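Local coordinates for acyltransferase (Streptococcus pneumoniae, PDB 5UG1), which catalyses, as the extracytoplasmic catalytic domain of OatA, the O-acetylation of cell-wall peptidoglycan, probably through a covalent acyl-enzyme intermediate, at residues 38-49 with 73-82. Residues are numbered along the deposited sequence; the frame is centred on the assembly and turned at random.
Sequences TKTANEIMLNNS and DWDSIVKNLP
Ile77 is the knob of this helix pair, set in a hole formed by Thr38, Ala41, Asn42 and Met45. Its branched, wholly apolar chain fills that hole, the terminal CD1 lying 4.2 Å from Ala41 CB. Met45, flexible enough to follow the groove, runs extended toward helix 73-80 and turns at chi3 (66°), bringing CE to 3.9 Å from Ile77 CG1 while SD lies against Leu81 CD1. Leu46 CD2 lies 3.3 Å from Asn80 O. Pro82 closes this end, its ring CG 3.3 Å from Ser49 OG.

At the other end threonine serves twice: Thr38 CG2 makes a CH-pi contact 3.6 Å above the centre of Trp74's six-membered ring, while Thr38 OG1 is hydrogen-bonded to Thr62 OG1.

Polar links lie on the side turned from the sheet. Asn42 ND2 gives Ser76 OG a weak, bent bond (2.9 Å, 123°). One water joins Asp73 OD2 to Lys39 N, a second Asp73 OD1 to Asn42 ND2. Asn80 ND2 bonds Ser76 O, holding its amide in place.

Nearly parallel (10°, axes 9.5 Å apart), both helices pack on the sheet of the atypical alpha/beta hydrolase fold, touching Met87. Shape-fitted packing, polar side chains included, mainly holds the pair, with one weak direct hydrogen bond and two waters along its margin.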
ATOM      1  N   THR A  38      -3.887  -7.255  -5.133  1.00 25.50           N
ATOM      2  CA  THR A  38      -3.159  -7.911  -4.057  1.00 25.10           C
ATOM      3  C   THR A  38      -2.682  -9.291  -4.491  1.00 22.40           C
ATOM      4  O   THR A  38      -1.574  -9.720  -4.131  1.00 21.08           O
ATOM      5  CB  THR A  38      -4.047  -7.997  -2.824  1.00 26.01           C
ATOM      6  OG1 THR A  38      -4.557  -6.682  -2.534  1.00 23.73           O
ATOM      7  CG2 THR A  38      -3.246  -8.568  -1.631  1.00 17.25           C
ATOM      8  N   LYS A  39      -3.496  -9.980  -5.298  1.00 21.30           N
ATOM      9  CA  LYS A  39      -3.120 -11.282  -5.847  1.00 20.11           C
ATOM     10  C   LYS A  39      -1.834 -11.200  -6.663  1.00 20.15           C
ATOM     11  O   LYS A  39      -0.887 -11.956  -6.422  1.00 23.67           O
ATOM     12  CB  LYS A  39      -4.259 -11.826  -6.703  1.00 25.44           C
ATOM     13  CG  LYS A  39      -4.080 -13.259  -7.201  1.00 23.06           C
ATOM     14  CD  LYS A  39      -5.160 -13.584  -8.236  1.00 25.41           C
ATOM     15  CE  LYS A  39      -4.968 -14.962  -8.862  1.00 25.81           C
ATOM     16  NZ  LYS A  39      -3.597 -15.138  -9.424  1.00 32.82           N
ATOM     17  N   THR A  40      -1.780 -10.290  -7.645  1.00 26.05           N
ATOM     18  CA  THR A  40      -0.590 -10.229  -8.489  1.00 24.94           C
ATOM     19  C   THR A  40       0.590  -9.615  -7.743  1.00 23.63           C
ATOM     20  O   THR A  40       1.742  -9.956  -8.033  1.00 22.77           O
ATOM     21  CB  THR A  40      -0.862  -9.458  -9.794  1.00 23.98           C
ATOM     22  OG1 THR A  40      -1.200  -8.102  -9.502  1.00 29.31           O
ATOM     23  CG2 THR A  40      -1.999 -10.091 -10.580  1.00 25.56           C
ATOM     24  N   ALA A  41       0.326  -8.728  -6.778  1.00 21.90           N
ATOM     25  CA  ALA A  41       1.396  -8.193  -5.940  1.00 23.10           C
ATOM     26  C   ALA A  41       2.083  -9.297  -5.141  1.00 26.29           C
ATOM     27  O   ALA A  41       3.305  -9.260  -4.933  1.00 23.78           O
ATOM     28  CB  ALA A  41       0.834  -7.128  -4.999  1.00 17.53           C
ATOM     29  N   ASN A  42       1.299 -10.264  -4.654  1.00 25.17           N
ATOM     30  CA  ASN A  42       1.851 -11.451  -4.003  1.00 21.16           C
ATOM     31  C   ASN A  42       2.819 -12.177  -4.932  1.00 20.17           C
ATOM     32  O   ASN A  42       3.918 -12.571  -4.526  1.00 18.00           O
ATOM     33  CB  ASN A  42       0.698 -12.380  -3.592  1.00 17.76           C
ATOM     34  CG  ASN A  42       1.063 -13.321  -2.445  1.00 23.93           C
ATOM     35  OD1 ASN A  42       2.237 -13.487  -2.115  1.00 21.16           O
ATOM     36  ND2 ASN A  42       0.046 -13.943  -1.831  1.00 18.98           N
ATOM     37  N   GLU A  43       2.410 -12.375  -6.186  1.00 22.08           N
ATOM     38  CA  GLU A  43       3.256 -13.053  -7.165  1.00 23.72           C
ATOM     39  C   GLU A  43       4.486 -12.214  -7.504  1.00 20.02           C
ATOM     40  O   GLU A  43       5.601 -12.744  -7.568  1.00 22.75           O
ATOM     41  CB  GLU A  43       2.432 -13.365  -8.413  1.00 21.46           C
ATOM     42  CG  GLU A  43       1.235 -14.312  -8.152  1.00 21.90           C
ATOM     43  CD  GLU A  43       0.146 -14.177  -9.209  1.00 30.55           C
ATOM     44  OE1 GLU A  43       0.267 -13.281 -10.074  1.00 30.14           O
ATOM     45  OE2 GLU A  43      -0.835 -14.955  -9.176  1.00 23.95           O
ATOM     46  N   ILE A  44       4.301 -10.903  -7.698  1.00 19.79           N
ATOM     47  CA  ILE A  44       5.427  -9.991  -7.946  1.00 23.15           C
ATOM     48  C   ILE A  44       6.411 -10.020  -6.785  1.00 20.87           C
ATOM     49  O   ILE A  44       7.637 -10.053  -6.990  1.00 22.22           O
ATOM     50  CB  ILE A  44       4.916  -8.557  -8.201  1.00 26.81           C
ATOM     51  CG1 ILE A  44       4.114  -8.494  -9.506  1.00 26.65           C
ATOM     52  CG2 ILE A  44       6.078  -7.550  -8.245  1.00 24.03           C
ATOM     53  CD1 ILE A  44       3.472  -7.137  -9.760  1.00 25.78           C
ATOM     54  N   MET A  45       5.890 -10.015  -5.546  1.00 18.48           N
ATOM     55  CA  MET A  45       6.742 -10.044  -4.357  1.00 17.47           C
ATOM     56  C   MET A  45       7.675 -11.253  -4.357  1.00 18.02           C
ATOM     57  O   MET A  45       8.894 -11.115  -4.193  1.00 21.83           O
ATOM     58  CB  MET A  45       5.884 -10.052  -3.093  1.00 25.32           C
ATOM     59  CG  MET A  45       6.724 -10.031  -1.809  1.00 21.96           C
ATOM     60  SD  MET A  45       5.734 -10.144  -0.316  1.00 22.11           S
ATOM     61  CE  MET A  45       5.061 -11.807  -0.494  1.00 22.15           C
ATOM     62  N   LEU A  46       7.111 -12.455  -4.534  1.00 18.39           N
ATOM     63  CA  LEU A  46       7.919 -13.675  -4.532  1.00 25.69           C
ATOM     64  C   LEU A  46       8.820 -13.773  -5.758  1.00 25.55           C
ATOM     65  O   LEU A  46       9.949 -14.269  -5.663  1.00 28.25           O
ATOM     66  CB  LEU A  46       7.016 -14.893  -4.456  1.00 27.40           C
ATOM     67  CG  LEU A  46       6.263 -15.026  -3.138  1.00 27.03           C
ATOM     68  CD1 LEU A  46       5.343 -16.232  -3.225  1.00 19.74           C
ATOM     69  CD2 LEU A  46       7.248 -15.134  -1.966  1.00 21.86           C
ATOM     70  N   ASN A  47       8.335 -13.353  -6.929  1.00 23.98           N
ATOM     71  CA  ASN A  47       9.213 -13.325  -8.096  1.00 24.59           C
ATOM     72  C   ASN A  47      10.447 -12.476  -7.813  1.00 21.90           C
ATOM     73  O   ASN A  47      11.578 -12.889  -8.095  1.00 22.88           O
ATOM     74  CB  ASN A  47       8.460 -12.807  -9.327  1.00 29.44           C
ATOM     75  CG  ASN A  47       7.642 -13.903 -10.036  1.00 32.48           C
ATOM     76  OD1 ASN A  47       7.924 -15.088  -9.914  1.00 24.32           O
ATOM     77  ND2 ASN A  47       6.638 -13.492 -10.795  1.00 30.33           N
ATOM     78  N   ASN A  48      10.252 -11.299  -7.210  1.00 24.40           N
ATOM     79  CA  ASN A  48      11.388 -10.436  -6.889  1.00 26.78           C
ATOM     80  C   ASN A  48      12.275 -11.051  -5.809  1.00 28.08           C
ATOM     81  O   ASN A  48      13.505 -10.955  -5.886  1.00 31.79           O
ATOM     82  CB  ASN A  48      10.904  -9.048  -6.460  1.00 21.42           C
ATOM     83  CG  ASN A  48      10.654  -8.113  -7.647  1.00 24.38           C
ATOM     84  OD1 ASN A  48      11.567  -7.429  -8.126  1.00 29.01           O
ATOM     85  ND2 ASN A  48       9.415  -8.066  -8.107  1.00 22.07           N
ATOM     86  N   SER A  49      11.678 -11.689  -4.800  1.00 23.25           N
ATOM     87  CA  SER A  49      12.477 -12.377  -3.789  1.00 27.98           C
ATOM     88  C   SER A  49      13.337 -13.478  -4.408  1.00 31.96           C
ATOM     89  O   SER A  49      14.535 -13.591  -4.116  1.00 22.61           O
ATOM     90  CB  SER A  49      11.562 -12.956  -2.709  1.00 26.17           C
ATOM     91  OG  SER A  49      12.293 -13.729  -1.769  1.00 24.86           O
ATOM     92  N   ASP A  73      -6.469 -13.088   0.231  1.00 20.38           N
ATOM     93  CA  ASP A  73      -5.348 -12.382  -0.391  1.00 19.32           C
ATOM     94  C   ASP A  73      -4.407 -11.789   0.655  1.00 23.63           C
ATOM     95  O   ASP A  73      -3.182 -11.906   0.532  1.00 26.34           O
ATOM     96  CB  ASP A  73      -5.857 -11.292  -1.344  1.00 19.37           C
ATOM     97  CG  ASP A  73      -6.101 -11.820  -2.771  1.00 28.41           C
ATOM     98  OD1 ASP A  73      -5.369 -12.735  -3.209  1.00 26.58           O
ATOM     99  OD2 ASP A  73      -7.025 -11.333  -3.456  1.00 24.55           O
ATOM    100  N   TRP A  74      -4.949 -11.150   1.693  1.00 22.05           N
ATOM    101  CA  TRP A  74      -4.060 -10.518   2.655  1.00 17.87           C
ATOM    102  C   TRP A  74      -3.468 -11.534   3.608  1.00 18.25           C
ATOM    103  O   TRP A  74      -2.312 -11.384   4.019  1.00 22.92           O
ATOM    104  CB  TRP A  74      -4.790  -9.407   3.414  1.00 20.50           C
ATOM    105  CG  TRP A  74      -5.022  -8.227   2.549  1.00 22.21           C
ATOM    106  CD1 TRP A  74      -6.222  -7.760   2.096  1.00 19.71           C
ATOM    107  CD2 TRP A  74      -4.012  -7.380   1.978  1.00 19.04           C
ATOM    108  NE1 TRP A  74      -6.018  -6.656   1.293  1.00 25.35           N
ATOM    109  CE2 TRP A  74      -4.670  -6.410   1.206  1.00 18.44           C
ATOM    110  CE3 TRP A  74      -2.616  -7.351   2.055  1.00 18.95           C
ATOM    111  CZ2 TRP A  74      -3.981  -5.420   0.514  1.00 26.62           C
ATOM    112  CZ3 TRP A  74      -1.938  -6.364   1.386  1.00 26.29           C
ATOM    113  CH2 TRP A  74      -2.615  -5.413   0.617  1.00 27.15           C
ATOM    114  N   ASP A  75      -4.235 -12.568   3.968  1.00 20.27           N
ATOM    115  CA  ASP A  75      -3.653 -13.711   4.664  1.00 21.96           C
ATOM    116  C   ASP A  75      -2.478 -14.275   3.877  1.00 19.52           C
ATOM    117  O   ASP A  75      -1.408 -14.537   4.433  1.00 22.87           O
ATOM    118  CB  ASP A  75      -4.698 -14.802   4.867  1.00 21.39           C
ATOM    119  CG  ASP A  75      -5.629 -14.520   6.010  1.00 25.66           C
ATOM    120  OD1 ASP A  75      -5.391 -13.544   6.763  1.00 26.01           O
ATOM    121  OD2 ASP A  75      -6.597 -15.295   6.152  1.00 24.47           O
ATOM    122  N   SER A  76      -2.663 -14.453   2.569  1.00 19.31           N
ATOM    123  CA  SER A  76      -1.653 -15.123   1.761  1.00 23.07           C
ATOM    124  C   SER A  76      -0.395 -14.274   1.609  1.00 25.83           C
ATOM    125  O   SER A  76       0.724 -14.781   1.748  1.00 26.79           O
ATOM    126  CB  SER A  76      -2.216 -15.466   0.388  1.00 21.46           C
ATOM    127  OG  SER A  76      -1.227 -16.126  -0.373  1.00 21.29           O
ATOM    128  N   ILE A  77      -0.548 -12.989   1.281  1.00 22.87           N
ATOM    129  CA  ILE A  77       0.646 -12.192   1.031  1.00 20.16           C
ATOM    130  C   ILE A  77       1.439 -12.037   2.321  1.00 21.11           C
ATOM    131  O   ILE A  77       2.673 -12.100   2.320  1.00 21.38           O
ATOM    132  CB  ILE A  77       0.279 -10.842   0.384  1.00 23.34           C
ATOM    133  CG1 ILE A  77       1.487 -10.263  -0.355  1.00 22.96           C
ATOM    134  CG2 ILE A  77      -0.269  -9.858   1.404  1.00 18.39           C
ATOM    135  CD1 ILE A  77       1.133  -9.131  -1.271  1.00 15.88           C
ATOM    136  N   VAL A  78       0.744 -11.919   3.449  1.00 23.59           N
ATOM    137  CA  VAL A  78       1.430 -11.861   4.731  1.00 19.24           C
ATOM    138  C   VAL A  78       2.144 -13.170   5.003  1.00 18.34           C
ATOM    139  O   VAL A  78       3.298 -13.182   5.441  1.00 22.44           O
ATOM    140  CB  VAL A  78       0.435 -11.511   5.848  1.00 25.27           C
ATOM    141  CG1 VAL A  78       1.056 -11.809   7.221  1.00 24.47           C
ATOM    142  CG2 VAL A  78       0.003 -10.045   5.709  1.00 23.42           C
ATOM    143  N   LYS A  79       1.483 -14.296   4.724  1.00 18.97           N
ATOM    144  CA  LYS A  79       2.124 -15.596   4.924  1.00 21.77           C
ATOM    145  C   LYS A  79       3.370 -15.743   4.054  1.00 20.81           C
ATOM    146  O   LYS A  79       4.375 -16.329   4.473  1.00 23.02           O
ATOM    147  CB  LYS A  79       1.123 -16.715   4.613  1.00 26.18           C
ATOM    148  CG  LYS A  79       1.724 -18.120   4.527  1.00 33.67           C
ATOM    149  CD  LYS A  79       2.034 -18.699   5.896  1.00 42.41           C
ATOM    150  CE  LYS A  79       2.750 -20.039   5.794  1.00 54.75           C
ATOM    151  NZ  LYS A  79       2.002 -21.022   4.953  1.00 60.51           N
ATOM    152  N   ASN A  80       3.327 -15.216   2.841  1.00 24.58           N
ATOM    153  CA  ASN A  80       4.367 -15.490   1.866  1.00 27.30           C
ATOM    154  C   ASN A  80       5.504 -14.484   1.912  1.00 22.79           C
ATOM    155  O   ASN A  80       6.471 -14.642   1.161  1.00 21.67           O
ATOM    156  CB  ASN A  80       3.763 -15.553   0.460  1.00 22.67           C
ATOM    157  CG  ASN A  80       3.209 -16.942   0.131  1.00 30.89           C
ATOM    158  OD1 ASN A  80       3.958 -17.844  -0.246  1.00 32.13           O
ATOM    159  ND2 ASN A  80       1.897 -17.115   0.281  1.00 27.01           N
ATOM    160  N   LEU A  81       5.414 -13.469   2.767  1.00 21.79           N
ATOM    161  CA  LEU A  81       6.533 -12.554   2.940  1.00 20.59           C
ATOM    162  C   LEU A  81       7.778 -13.362   3.295  1.00 25.00           C
ATOM    163  O   LEU A  81       7.730 -14.179   4.225  1.00 19.48           O
ATOM    164  CB  LEU A  81       6.240 -11.530   4.037  1.00 17.48           C
ATOM    165  CG  LEU A  81       7.349 -10.529   4.355  1.00 25.04           C
ATOM    166  CD1 LEU A  81       7.409  -9.441   3.284  1.00 22.77           C
ATOM    167  CD2 LEU A  81       7.162  -9.921   5.736  1.00 21.63           C
ATOM    168  N   PRO A  82       8.875 -13.208   2.560  1.00 23.63           N
ATOM    169  CA  PRO A  82      10.049 -14.043   2.830  1.00 24.55           C
ATOM    170  C   PRO A  82      10.726 -13.607   4.110  1.00 25.89           C
ATOM    171  O   PRO A  82      10.637 -12.448   4.521  1.00 25.82           O
ATOM    172  CB  PRO A  82      10.957 -13.803   1.616  1.00 23.42           C
ATOM    173  CG  PRO A  82      10.093 -13.117   0.601  1.00 18.76           C
ATOM    174  CD  PRO A  82       9.074 -12.351   1.384  1.00 26.87           C
TER
HETATM  175  O   HOH W   1      -6.558  -9.603  -5.475  1.00 22.91           O
HETATM  176  O   HOH W   2      -3.008 -13.724  -2.999  1.00 23.14           O